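PDB 3ZRP: serine-pyruvate aminotransferase (AgxT) from Sulfolobus solfataricus, which probably transfers the amino group of L-serine to pyruvate, and of alanine to glyoxylate, using pyridoxal 5'-phosphate as cofactor. Local coordinates for residues I80-N85 against L130-H135. Residues are numbered along the deposited sequence; the frame is centred on the assembly and turned at random. Where two conformers were deposited one is given.
Sequences ILVVSN and LVALTH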
loop_
_atom_site.group_PDB
_atom_site.type_symbol
_atom_site.label_atom_id
_atom_site.label_comp_id
_atom_site.label_asym_id
_atom_site.label_seq_id
_atom_site.Cartn_x
_atom_site.Cartn_y
_atom_site.Cartn_z
ATOM N N ILE A 80 -16.144 12.951 -18.052
ATOM C CA ILE A 80 -15.607 13.423 -16.780
ATOM C C ILE A 80 -15.197 14.888 -16.933
ATOM O O ILE A 80 -14.492 15.269 -17.889
ATOM C CB ILE A 80 -14.341 12.593 -16.350
ATOM C CG1 ILE A 80 -14.693 11.110 -16.166
ATOM C CG2 ILE A 80 -13.667 13.216 -15.086
ATOM C CD1 ILE A 80 -13.448 10.204 -16.045
ATOM N N LEU A 81 -15.600 15.681 -15.955
ATOM C CA LEU A 81 -15.114 17.063 -15.782
ATOM C C LEU A 81 -14.234 17.174 -14.524
ATOM O O LEU A 81 -14.686 16.898 -13.409
ATOM C CB LEU A 81 -16.295 18.035 -15.666
ATOM C CG LEU A 81 -15.864 19.506 -15.505
ATOM C CD1 LEU A 81 -15.248 20.063 -16.781
ATOM C CD2 LEU A 81 -17.049 20.350 -15.023
ATOM N N VAL A 82 -12.978 17.536 -14.734
ATOM C CA VAL A 82 -12.025 17.789 -13.640
ATOM C C VAL A 82 -11.868 19.289 -13.407
ATOM O O VAL A 82 -11.542 20.050 -14.322
ATOM C CB VAL A 82 -10.642 17.209 -13.974
ATOM C CG1 VAL A 82 -9.624 17.546 -12.839
ATOM C CG2 VAL A 82 -10.753 15.710 -14.182
ATOM N N VAL A 83 -12.081 19.697 -12.166
ATOM C CA VAL A 83 -11.881 21.093 -11.748
ATOM C C VAL A 83 -10.531 21.169 -11.035
ATOM O O VAL A 83 -10.441 20.837 -9.854
ATOM C CB VAL A 83 -13.020 21.521 -10.808
ATOM C CG1 VAL A 83 -12.836 22.985 -10.403
ATOM C CG2 VAL A 83 -14.428 21.349 -11.537
ATOM N N SER A 84 -9.490 21.558 -11.772
ATOM C CA SER A 84 -8.113 21.531 -11.301
ATOM C C SER A 84 -7.485 22.902 -11.003
ATOM O O SER A 84 -7.282 23.733 -11.907
ATOM C CB SER A 84 -7.237 20.846 -12.329
ATOM O OG SER A 84 -5.882 20.956 -11.940
ATOM N N ASN A 85 -7.145 23.091 -9.730
ATOM C CA ASN A 85 -6.442 24.286 -9.276
ATOM C C ASN A 85 -4.931 24.154 -9.234
ATOM O O ASN A 85 -4.247 25.084 -8.818
ATOM C CB ASN A 85 -6.951 24.710 -7.906
ATOM C CG ASN A 85 -8.409 24.982 -7.916
ATOM O OD1 ASN A 85 -8.932 25.524 -8.902
ATOM N ND2 ASN A 85 -9.101 24.599 -6.855
ATOM N N LEU A 130 -19.334 12.388 -14.268
ATOM C CA LEU A 130 -18.563 12.579 -13.045
ATOM C C LEU A 130 -17.818 13.908 -13.026
ATOM O O LEU A 130 -17.168 14.288 -14.013
ATOM C CB LEU A 130 -17.572 11.415 -12.857
ATOM C CG LEU A 130 -16.798 11.390 -11.544
ATOM C CD1 LEU A 130 -16.764 9.969 -10.997
ATOM C CD2 LEU A 130 -15.362 11.947 -11.739
ATOM N N VAL A 131 -17.906 14.597 -11.884
ATOM C CA VAL A 131 -17.141 15.806 -11.643
ATOM C C VAL A 131 -16.152 15.557 -10.491
ATOM O O VAL A 131 -16.539 15.087 -9.427
ATOM C CB VAL A 131 -18.064 17.024 -11.308
ATOM C CG1 VAL A 131 -17.206 18.272 -11.068
ATOM C CG2 VAL A 131 -19.064 17.245 -12.455
ATOM N N ALA A 132 -14.884 15.882 -10.733
ATOM C CA ALA A 132 -13.820 15.733 -9.747
ATOM C C ALA A 132 -13.363 17.090 -9.237
ATOM O O ALA A 132 -12.961 17.974 -10.032
ATOM C CB ALA A 132 -12.597 14.956 -10.352
ATOM N N LEU A 133 -13.381 17.235 -7.910
ATOM C CA LEU A 133 -12.936 18.460 -7.236
ATOM C C LEU A 133 -11.717 18.153 -6.347
ATOM O O LEU A 133 -11.529 17.004 -5.931
ATOM C CB LEU A 133 -14.069 19.004 -6.373
ATOM C CG LEU A 133 -15.462 19.248 -6.967
ATOM C CD1 LEU A 133 -16.336 19.866 -5.875
ATOM C CD2 LEU A 133 -15.388 20.185 -8.161
ATOM N N THR A 134 -10.902 19.174 -6.057
ATOM C CA THR A 134 -9.856 19.078 -5.027
ATOM C C THR A 134 -10.211 20.013 -3.893
ATOM O O THR A 134 -10.279 21.248 -4.114
ATOM C CB THR A 134 -8.490 19.514 -5.591
ATOM O OG1 THR A 134 -8.273 18.863 -6.844
ATOM C CG2 THR A 134 -7.334 19.182 -4.610
ATOM N N HIS A 135 -10.382 19.474 -2.677
ATOM C CA HIS A 135 -10.758 20.347 -1.544
ATOM C C HIS A 135 -9.640 21.350 -1.213
ATOM O O HIS A 135 -9.855 22.572 -1.199
ATOM C CB HIS A 135 -11.196 19.547 -0.334
ATOM C CG HIS A 135 -11.970 20.344 0.667
ATOM N ND1 HIS A 135 -12.581 19.766 1.759
ATOM C CD2 HIS A 135 -12.295 21.666 0.702
ATOM C CE1 HIS A 135 -13.226 20.701 2.441
ATOM N NE2 HIS A 135 -13.063 21.862 1.822
HETATM O O HOH W 1 -11.194 21.681 -7.421
HETATM O O HOH W 2 -6.661 21.033 -7.728
HETATM O O HOH W 3 -8.403 23.325 -4.637
#
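Leu81 bonds the two residues flanking its partner Val131: its N donates to Leu130 O at 2.9 Å, and its O accepts from Ala132 N. A third bond, from Val83 N to Ala132 O, is the straightest, with an N-H...O angle of 172°. This pattern, with strand axes only 14° apart, identifies a parallel pair. Beyond Val83 N direct bonding stops as the CA separation grows from 4.8 Å at Val82-Ala132 to 5.3 Å at Val83-Leu133; one water links Val83 O and Thr134 N, donating to Val83 O at 2.7 Å and accepting from Thr134 N at 2.9 Å. Two further waters make separate bridges, one between Asn85 N and Thr134 OG1, the other between Asn85 ND2 and Thr134 O; the Asn85 side chain is also tied outside the pair, ND2 to Glu144 OE1 and OD1 to Val114 N.

Packing splits between the two faces. On one, Ile80 and Leu130 lie side by side, CG2 of Ile80 4.0 Å from CD2 of Leu130, and Val82 CG2 meets Ala132 CB. On the other, with Val83 CG1 anti to the backbone N (chi1 -178°), CG2 lies beside that N, meets Leu133 CD2 at 3.7 Å and touches Val131 CG1. Helix 116-125 packs on this second face, Val119 touching Leu81 and Val83, and Val123 also touching Leu81.

Flanked by strands 157-163 and 102-106, the pair is interior to the seven-stranded mixed sheet of the large domain of class-V, fold-type I aminotransferases. The Thr134 side chain lies about 4 Å from the bound pyridoxal 5'-phosphate, placing the water-bridged end beside the cofactor site.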